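Local coordinates for protein phosphoribosylamine--glycine ligase (Thermotoga maritima, PDB 1VKZ) that catalyses the ATP-dependent ligation of glycine to 5-phosphoribosylamine, giving glycinamide ribonucleotide in the de novo purine pathway, at residues 197-202 against 211-216; 235-240 against 322-327; 68-73 against 90-95; 94-99 against 264-269; 135-140 against 186-191. All coordinates share one frame; numbering follows the deposited sequence.

Contact 1: 197-202 against 211-216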
# COMPACT_ATOMS: atom_id res chain seq x y z
N LEU A 197 5.17 8.82 7.93
CA LEU A 197 5.36 7.46 8.43
C LEU A 197 4.11 6.60 8.24
O LEU A 197 3.00 7.07 8.37
CB LEU A 197 5.69 7.53 9.92
CG LEU A 197 5.84 6.23 10.70
CD1 LEU A 197 7.09 5.42 10.26
CD2 LEU A 197 5.91 6.57 12.19
N SER A 198 4.30 5.34 7.93
CA SER A 198 3.18 4.46 7.70
C SER A 198 3.14 3.48 8.84
O SER A 198 4.18 3.14 9.40
CB SER A 198 3.31 3.73 6.36
OG SER A 198 4.12 2.56 6.46
N ALA A 199 1.94 3.04 9.21
CA ALA A 199 1.80 1.96 10.13
C ALA A 199 0.75 0.97 9.59
O ALA A 199 -0.24 1.36 9.05
CB ALA A 199 1.45 2.49 11.47
N MSE A 200 1.02 -0.31 9.73
CA MSE A 200 0.23 -1.38 9.15
C MSE A 200 -0.06 -2.42 10.19
O MSE A 200 0.79 -2.79 11.00
CB MSE A 200 1.00 -2.06 8.01
CG MSE A 200 0.55 -1.67 6.61
SE MSE A 200 2.05 -1.78 5.29
CE MSE A 200 2.84 0.04 5.80
N ALA A 201 -1.26 -2.95 10.15
CA ALA A 201 -1.62 -3.98 11.08
C ALA A 201 -2.49 -5.07 10.44
O ALA A 201 -3.28 -4.82 9.50
CB ALA A 201 -2.31 -3.36 12.27
N VAL A 202 -2.31 -6.28 10.97
CA VAL A 202 -3.26 -7.37 10.77
C VAL A 202 -4.29 -7.22 11.87
O VAL A 202 -3.93 -7.02 13.02
CB VAL A 202 -2.60 -8.77 10.85
CG1 VAL A 202 -3.55 -9.82 10.33
CG2 VAL A 202 -1.32 -8.83 10.03
N LEU A 211 2.66 -4.44 12.24
CA LEU A 211 3.76 -5.02 11.51
C LEU A 211 5.04 -4.16 11.59
O LEU A 211 5.00 -3.00 11.96
CB LEU A 211 3.31 -5.24 10.07
CG LEU A 211 2.21 -6.29 10.03
CD1 LEU A 211 1.56 -6.39 8.65
CD2 LEU A 211 2.79 -7.62 10.45
N PRO A 212 6.19 -4.74 11.26
CA PRO A 212 7.40 -4.00 11.24
C PRO A 212 7.26 -2.72 10.43
O PRO A 212 6.74 -2.76 9.32
CB PRO A 212 8.36 -4.95 10.52
CG PRO A 212 7.89 -6.24 10.81
CD PRO A 212 6.42 -6.14 10.88
N PHE A 213 7.76 -1.63 10.97
CA PHE A 213 7.77 -0.35 10.25
C PHE A 213 8.86 -0.36 9.17
O PHE A 213 9.99 -0.86 9.40
CB PHE A 213 7.96 0.83 11.23
CG PHE A 213 6.84 0.95 12.21
CD1 PHE A 213 6.81 0.15 13.34
CD2 PHE A 213 5.79 1.81 11.99
CE1 PHE A 213 5.75 0.25 14.26
CE2 PHE A 213 4.72 1.89 12.91
CZ PHE A 213 4.71 1.11 14.02
N VAL A 214 8.52 0.16 8.00
CA VAL A 214 9.42 0.15 6.86
C VAL A 214 9.47 1.55 6.29
O VAL A 214 8.59 2.34 6.55
CB VAL A 214 9.02 -0.94 5.81
CG1 VAL A 214 8.80 -2.25 6.48
CG2 VAL A 214 7.79 -0.58 5.07
N ARG A 215 10.52 1.90 5.58
CA ARG A 215 10.61 3.24 5.04
C ARG A 215 10.46 3.10 3.55
O ARG A 215 11.13 2.31 2.93
CB ARG A 215 11.93 3.92 5.44
CG ARG A 215 12.04 5.33 4.88
CD ARG A 215 12.98 6.28 5.60
NE ARG A 215 12.95 6.22 7.06
CZ ARG A 215 11.89 6.48 7.85
NH1 ARG A 215 10.69 6.78 7.34
NH2 ARG A 215 12.03 6.41 9.17
N ASP A 216 9.55 3.85 2.97
CA ASP A 216 9.35 3.79 1.53
C ASP A 216 9.92 5.04 0.80
O ASP A 216 10.24 6.07 1.41
CB ASP A 216 7.88 3.50 1.19
CG ASP A 216 6.89 4.27 2.07
OD1 ASP A 216 6.77 5.51 1.90
OD2 ASP A 216 6.20 3.70 2.95
O HOH W 1 5.50 0.92 8.17
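The phenyl ring of F213 presents its edge to the strand: S198 O lies near the ring plane, 3.3 Å from F213 CD2, a position in which the weakly positive rim would suit a carbonyl oxygen. The methyl group of A199 comes in obliquely, with its CB 3.6 Å from F213 CE2, and L197 CD1 approaches from a similarly oblique direction. The F213 side chain is set with CG anti to its carbonyl carbon (chi1 -62°), and I248 of helix 242-261 packs against it as well. Both segments belong to the ATP-grasp domain. Strand 195-204 is an inner strand of an antiparallel sheet, whereas 211-216 leaves the edge strand 207-210 of that sheet and runs on into strand 215-219 of another. The parting is gradual: A201 and L211 have their CA atoms 5.5 Å apart, but for L197 and R215 the CA separation is 7.5 Å. At the close end L211 N donates to M200 O over 2.8 Å, almost straight at 175° and in the carbonyl plane. Beside this bond the L211 and V202 side chains cross obliquely, L211 CD1 4.0 Å from V202 CG2. Toward the wider end a water bridges the segments, accepting from V214 N at 3.1 Å and sharing a hydrogen bond of 2.7 Å with S198 OG.

Contact 2: 235-240 against 322-327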
# COMPACT_ATOMS: atom_id res chain seq x y z
N TRP A 235 12.93 -0.27 2.87
CA TRP A 235 13.71 -1.13 3.67
C TRP A 235 13.10 -1.18 5.04
O TRP A 235 12.23 -0.39 5.37
CB TRP A 235 15.13 -0.65 3.73
CG TRP A 235 15.29 0.64 4.38
CD1 TRP A 235 15.30 1.89 3.79
CD2 TRP A 235 15.52 0.85 5.77
NE1 TRP A 235 15.50 2.87 4.74
CE2 TRP A 235 15.64 2.26 5.96
CE3 TRP A 235 15.64 0.01 6.87
CZ2 TRP A 235 15.87 2.81 7.23
CZ3 TRP A 235 15.86 0.56 8.11
CH2 TRP A 235 15.99 1.95 8.28
N GLY A 236 13.55 -2.15 5.82
CA GLY A 236 13.14 -2.24 7.18
C GLY A 236 13.99 -3.25 7.88
O GLY A 236 14.80 -3.95 7.23
N PRO A 237 13.80 -3.36 9.19
CA PRO A 237 12.82 -2.56 9.90
C PRO A 237 13.37 -1.22 10.36
O PRO A 237 14.53 -1.12 10.66
CB PRO A 237 12.44 -3.44 11.08
CG PRO A 237 13.64 -4.22 11.36
CD PRO A 237 14.49 -4.28 10.11
N VAL A 238 12.50 -0.22 10.39
CA VAL A 238 12.75 1.08 10.96
C VAL A 238 12.44 1.03 12.46
O VAL A 238 11.47 0.40 12.84
CB VAL A 238 11.78 2.12 10.33
CG1 VAL A 238 11.86 3.47 11.03
CG2 VAL A 238 12.05 2.28 8.85
N GLU A 239 13.21 1.76 13.27
CA GLU A 239 13.09 1.82 14.74
C GLU A 239 12.27 3.05 15.17
O GLU A 239 12.70 4.19 14.94
CB GLU A 239 14.51 1.89 15.35
CG GLU A 239 14.57 1.95 16.88
CD GLU A 239 15.99 1.77 17.45
OE1 GLU A 239 16.96 1.56 16.67
OE2 GLU A 239 16.13 1.84 18.70
N ILE A 240 11.12 2.83 15.78
CA ILE A 240 10.24 3.92 16.23
C ILE A 240 10.27 3.97 17.77
O ILE A 240 10.24 2.93 18.44
CB ILE A 240 8.82 3.70 15.64
CG1 ILE A 240 8.89 3.54 14.13
CG2 ILE A 240 7.90 4.85 15.99
CD1 ILE A 240 9.54 4.70 13.38
N VAL A 322 4.50 -9.85 15.18
CA VAL A 322 5.38 -10.13 14.05
C VAL A 322 6.75 -9.47 14.21
O VAL A 322 6.93 -8.30 13.90
CB VAL A 322 4.71 -9.71 12.75
CG1 VAL A 322 5.62 -9.98 11.54
CG2 VAL A 322 3.37 -10.45 12.64
N GLU A 323 7.72 -10.25 14.68
CA GLU A 323 9.05 -9.75 14.95
C GLU A 323 9.90 -9.86 13.69
O GLU A 323 9.98 -10.92 13.08
CB GLU A 323 9.72 -10.55 16.08
CG GLU A 323 8.84 -10.86 17.30
CD GLU A 323 8.76 -9.72 18.31
OE1 GLU A 323 8.57 -8.55 17.89
OE2 GLU A 323 8.87 -10.01 19.54
N PRO A 324 10.56 -8.77 13.30
CA PRO A 324 11.45 -8.82 12.16
C PRO A 324 12.78 -9.50 12.46
O PRO A 324 13.39 -9.26 13.52
CB PRO A 324 11.69 -7.35 11.86
CG PRO A 324 11.53 -6.66 13.19
CD PRO A 324 10.50 -7.43 13.92
N ARG A 325 13.24 -10.32 11.52
CA ARG A 325 14.56 -10.92 11.63
C ARG A 325 15.48 -10.25 10.61
O ARG A 325 15.29 -10.35 9.42
CB ARG A 325 14.50 -12.43 11.42
CG ARG A 325 14.01 -13.21 12.64
CD ARG A 325 12.49 -13.42 12.70
NE ARG A 325 11.96 -14.13 11.53
CZ ARG A 325 12.07 -15.45 11.31
NH1 ARG A 325 12.72 -16.25 12.17
NH2 ARG A 325 11.54 -15.97 10.21
N GLY A 326 16.47 -9.54 11.10
CA GLY A 326 17.44 -8.90 10.24
C GLY A 326 16.84 -7.70 9.58
O GLY A 326 15.93 -7.12 10.11
N PHE A 327 17.38 -7.33 8.42
CA PHE A 327 16.93 -6.20 7.64
C PHE A 327 16.61 -6.64 6.22
O PHE A 327 17.26 -7.52 5.66
CB PHE A 327 18.01 -5.13 7.61
CG PHE A 327 18.28 -4.48 8.94
CD1 PHE A 327 19.21 -5.02 9.82
CD2 PHE A 327 17.65 -3.30 9.29
CE1 PHE A 327 19.48 -4.40 11.04
CE2 PHE A 327 17.90 -2.69 10.52
CZ PHE A 327 18.82 -3.23 11.38
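P237 is wedged between two partners and meets each in a different way. The side chains of P237 and F327 cross at about a right angle: P237 CD comes obliquely to the phenyl group, 3.4 Å from F327 CD2. The P237 and P324 side chains cross obliquely and meet CG to CG, with P237 CG 3.7 Å from P324 CG. The same P237 CD also comes within 3.2 Å of G326 O. The peptide bond preceding P237 is cis. Next to it, G236 O receives a CA-H...O contact from F327, the oxygen lying 3.1 Å from F327 CA. The indole of W235 adds a looser aromatic neighbour, its CZ3 near the plane of the F327 ring at the edge, 4.4 Å from F327 CD2; V238 CG2 lies above one face of the indole, offset toward the rim. A388 of helix 385-398 packs on F327. No hydrogen bond joins the two segments, but G236 pairs through its backbone with A328, the residue after F327. The contact thus marks where strands 233-236 and 327-334 come together as antiparallel neighbours, in the sheet that unites ATP-grasp strands with those of the GARS C domain.

Contact 3: 68-73 against 90-95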
# COMPACT_ATOMS: atom_id res chain seq x y z
N ILE A 68 -14.79 -20.53 -4.83
CA ILE A 68 -13.82 -20.82 -3.79
C ILE A 68 -14.50 -21.18 -2.46
O ILE A 68 -15.33 -20.41 -1.96
CB ILE A 68 -12.90 -19.61 -3.57
CG1 ILE A 68 -12.32 -19.12 -4.89
CG2 ILE A 68 -11.80 -19.98 -2.56
CD1 ILE A 68 -11.63 -17.78 -4.78
N PRO A 69 -14.15 -22.31 -1.87
CA PRO A 69 -14.78 -22.74 -0.61
C PRO A 69 -14.29 -21.94 0.60
O PRO A 69 -13.47 -21.03 0.43
CB PRO A 69 -14.36 -24.20 -0.51
CG PRO A 69 -13.02 -24.22 -1.19
CD PRO A 69 -13.13 -23.27 -2.34
N GLU A 70 -14.77 -22.25 1.82
CA GLU A 70 -14.13 -21.65 3.01
C GLU A 70 -12.73 -22.20 3.21
O GLU A 70 -12.51 -23.40 3.12
CB GLU A 70 -14.93 -21.81 4.29
CG GLU A 70 -15.58 -20.51 4.72
CD GLU A 70 -16.75 -20.12 3.82
OE1 GLU A 70 -17.33 -21.04 3.18
OE2 GLU A 70 -17.07 -18.91 3.78
N GLU A 71 -11.85 -21.29 3.58
CA GLU A 71 -10.41 -21.28 3.22
C GLU A 71 -10.14 -19.89 2.68
O GLU A 71 -11.01 -19.29 2.10
CB GLU A 71 -10.02 -22.32 2.17
CG GLU A 71 -10.08 -21.92 0.70
CD GLU A 71 -9.96 -23.18 -0.16
OE1 GLU A 71 -10.09 -24.29 0.41
OE2 GLU A 71 -9.77 -23.09 -1.40
N ASP A 72 -8.92 -19.41 2.85
CA ASP A 72 -8.65 -17.98 2.86
C ASP A 72 -8.56 -17.32 1.50
O ASP A 72 -7.87 -17.83 0.64
CB ASP A 72 -7.38 -17.68 3.65
CG ASP A 72 -7.50 -16.37 4.42
OD1 ASP A 72 -8.34 -15.54 4.01
OD2 ASP A 72 -6.86 -16.07 5.46
N ILE A 73 -9.21 -16.16 1.34
CA ILE A 73 -8.97 -15.24 0.20
C ILE A 73 -8.35 -13.94 0.69
O ILE A 73 -8.97 -13.24 1.51
CB ILE A 73 -10.29 -14.84 -0.55
CG1 ILE A 73 -11.17 -16.04 -0.80
CG2 ILE A 73 -9.98 -14.11 -1.88
CD1 ILE A 73 -10.58 -17.06 -1.66
N ARG A 90 -18.73 -12.19 0.98
CA ARG A 90 -18.26 -13.53 1.29
C ARG A 90 -17.34 -13.53 2.49
O ARG A 90 -16.33 -12.85 2.47
CB ARG A 90 -17.52 -14.10 0.10
CG ARG A 90 -18.40 -14.44 -1.06
CD ARG A 90 -19.12 -15.77 -0.91
NE ARG A 90 -18.17 -16.88 -0.82
CZ ARG A 90 -18.48 -18.17 -0.90
NH1 ARG A 90 -19.73 -18.57 -1.11
NH2 ARG A 90 -17.50 -19.06 -0.81
N SER A 91 -17.69 -14.32 3.50
CA SER A 91 -16.89 -14.51 4.74
C SER A 91 -15.46 -15.09 4.52
O SER A 91 -14.62 -15.09 5.41
CB SER A 91 -17.67 -15.39 5.71
OG SER A 91 -18.35 -16.44 5.03
N ASN A 92 -15.23 -15.60 3.32
CA ASN A 92 -13.95 -16.07 2.82
C ASN A 92 -12.80 -15.08 2.74
O ASN A 92 -11.60 -15.43 2.74
CB ASN A 92 -14.19 -16.46 1.35
CG ASN A 92 -14.16 -17.86 1.17
OD1 ASN A 92 -14.61 -18.58 2.03
ND2 ASN A 92 -13.59 -18.31 0.07
N VAL A 93 -13.20 -13.86 2.51
CA VAL A 93 -12.27 -12.83 2.11
C VAL A 93 -11.72 -12.11 3.33
O VAL A 93 -12.47 -11.63 4.17
CB VAL A 93 -12.96 -11.88 1.10
CG1 VAL A 93 -12.03 -10.78 0.70
CG2 VAL A 93 -13.46 -12.70 -0.12
N PHE A 94 -10.41 -12.07 3.44
CA PHE A 94 -9.79 -11.52 4.61
C PHE A 94 -9.54 -10.03 4.36
O PHE A 94 -8.45 -9.59 4.11
CB PHE A 94 -8.51 -12.29 4.99
CG PHE A 94 -7.88 -11.81 6.29
CD1 PHE A 94 -8.65 -11.71 7.45
CD2 PHE A 94 -6.57 -11.39 6.34
CE1 PHE A 94 -8.09 -11.25 8.62
CE2 PHE A 94 -6.00 -10.95 7.51
CZ PHE A 94 -6.76 -10.87 8.65
N GLY A 95 -10.61 -9.26 4.43
CA GLY A 95 -10.56 -7.88 4.22
C GLY A 95 -11.91 -7.34 4.50
O GLY A 95 -12.85 -8.07 4.49
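N92 makes the densest polar grip, using both its side chain and its backbone. Its ND2 donates to P69 O at 2.7 Å; P69 O lies in the amide plane, although ND2 approaches from above the carbonyl plane. Its own carbonyl accepts from I73 N, at 2.9 Å to N92 O, and I73 O in turn takes F94 N at 2.7 Å, almost along the C=O axis. These two bonds bridge I73 to V93, at the start of the outermost strand 73-74 of the parallel, Rossmann-like N-domain sheet. Farther out S91 OG donates to E70 OE2 at 3.0 Å, from above the carboxylate plane, while a type I turn from R90 to V93 shapes the loop. I73 CB packs 3.8 Å from V93 CG2; separately, I73 CG1 touches N92 ND2. E70 OE2 is only 3.0 Å from N92 OD1, which may favour protonation, while the S91 bond and nearby R90 charge act against it. Buried D72 OD2 has no partner, so D72 would probably bind a proton more readily than in water.

Contact 4: 94-99 against 264-269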
# COMPACT_ATOMS: atom_id res chain seq x y z
N PHE A 94 -10.41 -12.07 3.44
CA PHE A 94 -9.79 -11.52 4.61
C PHE A 94 -9.54 -10.03 4.36
O PHE A 94 -8.45 -9.59 4.11
CB PHE A 94 -8.51 -12.29 4.99
CG PHE A 94 -7.88 -11.81 6.29
CD1 PHE A 94 -8.65 -11.71 7.45
CD2 PHE A 94 -6.57 -11.39 6.34
CE1 PHE A 94 -8.09 -11.25 8.62
CE2 PHE A 94 -6.00 -10.95 7.51
CZ PHE A 94 -6.76 -10.87 8.65
N GLY A 95 -10.61 -9.26 4.43
CA GLY A 95 -10.56 -7.88 4.22
C GLY A 95 -11.91 -7.34 4.50
O GLY A 95 -12.85 -8.07 4.49
N PRO A 96 -12.00 -6.04 4.78
CA PRO A 96 -13.23 -5.49 5.32
C PRO A 96 -14.35 -5.37 4.29
O PRO A 96 -14.06 -5.26 3.09
CB PRO A 96 -12.77 -4.12 5.79
CG PRO A 96 -11.70 -3.77 4.91
CD PRO A 96 -10.96 -5.01 4.61
N VAL A 97 -15.59 -5.37 4.76
CA VAL A 97 -16.75 -5.08 3.89
C VAL A 97 -16.71 -3.68 3.30
O VAL A 97 -16.00 -2.83 3.80
CB VAL A 97 -18.11 -5.27 4.63
CG1 VAL A 97 -18.26 -6.70 5.14
CG2 VAL A 97 -18.29 -4.29 5.77
N LYS A 98 -17.49 -3.45 2.24
CA LYS A 98 -17.55 -2.16 1.53
C LYS A 98 -17.70 -0.96 2.46
O LYS A 98 -17.03 0.10 2.28
CB LYS A 98 -18.76 -2.09 0.61
CG LYS A 98 -18.68 -2.87 -0.67
CD LYS A 98 -19.70 -2.34 -1.76
CE LYS A 98 -21.18 -2.24 -1.27
NZ LYS A 98 -21.97 -3.54 -1.31
N GLU A 99 -18.60 -1.09 3.44
CA GLU A 99 -18.90 -0.00 4.35
C GLU A 99 -17.68 0.43 5.13
O GLU A 99 -17.53 1.58 5.43
CB GLU A 99 -20.04 -0.39 5.30
CG GLU A 99 -21.39 -0.56 4.61
CD GLU A 99 -21.73 -2.00 4.15
OE1 GLU A 99 -20.83 -2.87 3.95
OE2 GLU A 99 -22.94 -2.27 3.99
N TYR A 264 -19.97 -2.54 12.49
CA TYR A 264 -19.21 -3.41 11.60
C TYR A 264 -18.01 -3.93 12.34
O TYR A 264 -17.70 -3.43 13.42
CB TYR A 264 -18.80 -2.59 10.38
CG TYR A 264 -20.03 -2.06 9.69
CD1 TYR A 264 -20.80 -2.89 8.92
CD2 TYR A 264 -20.45 -0.75 9.86
CE1 TYR A 264 -21.95 -2.44 8.31
CE2 TYR A 264 -21.60 -0.28 9.24
CZ TYR A 264 -22.35 -1.14 8.46
OH TYR A 264 -23.51 -0.75 7.83
N ALA A 265 -17.35 -4.94 11.77
CA ALA A 265 -16.12 -5.50 12.35
C ALA A 265 -15.06 -5.52 11.29
O ALA A 265 -15.28 -6.01 10.21
CB ALA A 265 -16.34 -6.90 12.88
N TYR A 266 -13.90 -4.97 11.60
CA TYR A 266 -12.80 -4.88 10.65
C TYR A 266 -12.04 -6.18 10.69
O TYR A 266 -11.60 -6.60 11.75
CB TYR A 266 -11.87 -3.75 11.00
CG TYR A 266 -10.94 -3.40 9.90
CD1 TYR A 266 -9.86 -4.22 9.56
CD2 TYR A 266 -11.08 -2.21 9.22
CE1 TYR A 266 -8.97 -3.86 8.53
CE2 TYR A 266 -10.21 -1.86 8.20
CZ TYR A 266 -9.18 -2.69 7.87
OH TYR A 266 -8.36 -2.30 6.87
N ARG A 267 -11.90 -6.78 9.52
CA ARG A 267 -11.14 -8.01 9.34
C ARG A 267 -10.20 -7.71 8.22
O ARG A 267 -10.63 -7.21 7.18
CB ARG A 267 -12.08 -9.13 8.90
CG ARG A 267 -13.39 -9.23 9.70
CD ARG A 267 -13.97 -10.64 9.77
NE ARG A 267 -13.02 -11.48 10.49
CZ ARG A 267 -12.36 -12.52 10.00
NH1 ARG A 267 -12.52 -12.95 8.75
NH2 ARG A 267 -11.52 -13.15 10.79
N GLY A 268 -8.92 -8.01 8.40
CA GLY A 268 -7.96 -7.85 7.31
C GLY A 268 -6.73 -7.08 7.69
O GLY A 268 -6.19 -7.25 8.75
N PHE A 269 -6.28 -6.22 6.79
CA PHE A 269 -5.09 -5.44 7.01
C PHE A 269 -5.52 -3.99 7.06
O PHE A 269 -6.35 -3.56 6.24
CB PHE A 269 -4.09 -5.62 5.85
CG PHE A 269 -3.75 -7.03 5.58
CD1 PHE A 269 -2.82 -7.67 6.33
CD2 PHE A 269 -4.40 -7.73 4.59
CE1 PHE A 269 -2.51 -8.94 6.09
CE2 PHE A 269 -4.11 -9.01 4.38
CZ PHE A 269 -3.16 -9.62 5.12
O HOH W 2 -15.12 -5.76 7.64
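This contact joins the N domain to the ATP-grasp domain of the ligase, through the link into helix 98-105 and the corner that leads into strand 269-277. Its tight end is built on G268, whose CA lies 3.5 Å from the F94 ring centroid, directly over the face. G268, without a side chain, lets the backbones approach to 4.0 Å between G95 CA and G268 CA. The F94 ring, set by a chi1 that puts CG anti to its N, turns its edge to the face of F269 in a T-shaped pair, centroids 5.3 Å apart and planes at 77°. F94 CD1 lies over one face of the R267 guanidinium, whose NH2 bonds to Y314 O. P96 CB sits over the face of Y266, 4.3 Å from its centroid. Beyond P96 the segments draw apart, and a water fills in, accepting from V97 N at 2.9 Å and donating to A265 O at 2.6 Å. At the partly exposed outer end E99 lays its CB over one face of Y264, with CG near the hydroxyl. Back at the packed end, Y266 OH donates to F269 O over a very short 2.5 Å, from above the carbonyl plane.

Contact 5: 135-140 against 186-191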
# COMPACT_ATOMS: atom_id res chain seq x y z
N GLU A 135 -14.19 29.77 -1.15
CA GLU A 135 -14.56 30.24 0.18
C GLU A 135 -13.72 29.54 1.24
O GLU A 135 -13.01 30.18 2.00
CB GLU A 135 -16.06 29.99 0.44
CG GLU A 135 -16.58 30.38 1.83
CD GLU A 135 -16.77 29.18 2.78
OE1 GLU A 135 -17.85 28.54 2.73
OE2 GLU A 135 -15.86 28.90 3.60
N LYS A 136 -13.79 28.21 1.25
CA LYS A 136 -13.19 27.42 2.32
C LYS A 136 -11.66 27.40 2.29
O LYS A 136 -11.03 27.08 3.30
CB LYS A 136 -13.78 25.99 2.32
CG LYS A 136 -15.31 25.98 2.55
CD LYS A 136 -15.91 24.59 2.40
CE LYS A 136 -17.44 24.65 2.34
NZ LYS A 136 -18.05 24.35 3.65
N ILE A 137 -11.05 27.74 1.15
CA ILE A 137 -9.59 27.74 1.10
C ILE A 137 -9.00 28.87 1.96
O ILE A 137 -7.88 28.76 2.47
CB ILE A 137 -9.07 27.77 -0.37
CG1 ILE A 137 -7.71 27.06 -0.47
CG2 ILE A 137 -9.02 29.20 -0.94
CD1 ILE A 137 -7.76 25.59 -0.06
N LYS A 138 -9.77 29.94 2.14
CA LYS A 138 -9.33 31.11 2.92
C LYS A 138 -9.08 30.80 4.39
O LYS A 138 -8.37 31.55 5.06
CB LYS A 138 -10.34 32.27 2.79
CG LYS A 138 -10.29 32.99 1.43
CD LYS A 138 -11.38 34.06 1.29
CE LYS A 138 -12.67 33.47 0.76
NZ LYS A 138 -13.76 34.47 0.58
N LYS A 139 -9.65 29.70 4.89
CA LYS A 139 -9.36 29.22 6.25
C LYS A 139 -7.96 28.60 6.44
O LYS A 139 -7.61 28.21 7.56
CB LYS A 139 -10.42 28.19 6.66
CG LYS A 139 -11.82 28.76 6.91
CD LYS A 139 -12.72 27.69 7.53
CE LYS A 139 -14.14 28.20 7.81
NZ LYS A 139 -14.92 27.28 8.71
N PHE A 140 -7.15 28.50 5.38
CA PHE A 140 -5.87 27.80 5.45
C PHE A 140 -4.72 28.65 4.98
O PHE A 140 -4.91 29.67 4.33
CB PHE A 140 -5.92 26.54 4.59
CG PHE A 140 -6.93 25.52 5.07
CD1 PHE A 140 -8.25 25.60 4.68
CD2 PHE A 140 -6.52 24.45 5.87
CE1 PHE A 140 -9.15 24.68 5.09
CE2 PHE A 140 -7.42 23.52 6.29
CZ PHE A 140 -8.74 23.63 5.90
N VAL A 186 -13.83 17.47 -2.31
CA VAL A 186 -12.44 17.39 -1.87
C VAL A 186 -12.33 17.78 -0.41
O VAL A 186 -13.09 18.58 0.11
CB VAL A 186 -11.49 18.26 -2.71
CG1 VAL A 186 -11.57 17.87 -4.16
CG2 VAL A 186 -11.79 19.76 -2.53
N VAL A 187 -11.37 17.16 0.25
CA VAL A 187 -10.94 17.58 1.58
C VAL A 187 -9.89 18.68 1.42
O VAL A 187 -8.98 18.59 0.58
CB VAL A 187 -10.32 16.39 2.41
CG1 VAL A 187 -10.04 16.82 3.86
CG2 VAL A 187 -11.26 15.16 2.37
N ILE A 188 -10.01 19.71 2.24
CA ILE A 188 -8.95 20.67 2.35
C ILE A 188 -8.35 20.36 3.70
O ILE A 188 -9.04 20.38 4.69
CB ILE A 188 -9.51 22.08 2.27
CG1 ILE A 188 -10.56 22.15 1.12
CG2 ILE A 188 -8.36 23.08 2.06
CD1 ILE A 188 -11.38 23.42 1.07
N ASP A 189 -7.08 19.98 3.72
CA ASP A 189 -6.45 19.54 4.94
C ASP A 189 -5.42 20.59 5.36
O ASP A 189 -4.69 21.15 4.54
CB ASP A 189 -5.78 18.18 4.71
CG ASP A 189 -6.15 17.13 5.79
OD1 ASP A 189 -6.99 17.43 6.65
OD2 ASP A 189 -5.62 15.97 5.85
N GLU A 190 -5.39 20.87 6.64
CA GLU A 190 -4.37 21.69 7.21
C GLU A 190 -3.06 20.94 7.02
O GLU A 190 -2.93 19.80 7.47
CB GLU A 190 -4.69 21.90 8.68
CG GLU A 190 -3.56 22.40 9.53
CD GLU A 190 -3.86 22.25 11.01
OE1 GLU A 190 -4.23 21.12 11.47
OE2 GLU A 190 -3.72 23.30 11.70
N PHE A 191 -2.09 21.56 6.35
CA PHE A 191 -0.77 20.96 6.14
C PHE A 191 -0.07 20.89 7.46
O PHE A 191 -0.14 21.83 8.24
CB PHE A 191 0.06 21.75 5.18
CG PHE A 191 1.40 21.16 4.90
CD1 PHE A 191 1.52 20.04 4.08
CD2 PHE A 191 2.58 21.76 5.41
CE1 PHE A 191 2.80 19.49 3.80
CE2 PHE A 191 3.85 21.23 5.13
CZ PHE A 191 3.96 20.10 4.32
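In the ATP-grasp domain, helix 130-137 packs across an antiparallel sheet, and here its C-terminal end and the turn after it meet the inner strand 186-190, within the region predicted to bind ATP. The contact opens at I188, whose two branches divide the work. I188 CG1 is anti to the carbonyl carbon (chi1 -44°) and carries CD1 to the helix, 3.7 Å from K136 CB. The other branch, CG2, sits over one face of the F140 ring, 3.8 Å from its centroid and offset toward the rim, and also presses on I137 CD1 at 3.3 Å, tighter than normal van der Waals contact. F140 is brought there by the type I turn from I137, closed by F140 N donating to I137 O at 3.0 Å. D189 comes next, its CB directed away from the helix; its carboxylate forms salt bridges with K147 and K111, while its backbone carbon touches the ring obliquely. At E190 the backbone passes the ring, with E190 N 3.4 Å from F140 CE2. The E190 carboxylate turns elsewhere, to R123 N, but E190 CB remains in the plane of the phenyl ring at its edge, 4.0 Å from F140 CE2.

Overall arrangement
Contacts 3 and 4 share F94 and G95, with centres about 12 Å apart, so the chain passes directly from N-domain packing into the joint with the ATP-grasp domain. From there F94 CZ reaches V202 CG1 at 3.8 Å, tying that joint to contact 1. Contacts 1 and 2 lie about 9 Å apart, centre to centre; both reach the same sheet, in which strands 215-219 and 233-236 are neighbours, with probable hydrogen bonds from V238 N to F213 O and from R215 N to W235 O. Contact 5 stands apart, its nearest atoms about 12 Å from contact 1. The predicted metal ligands are near several contacts: E285 about 8 Å from S198 and from D189, N287 about 7 Å from M200 and from Y266, side chain to side chain.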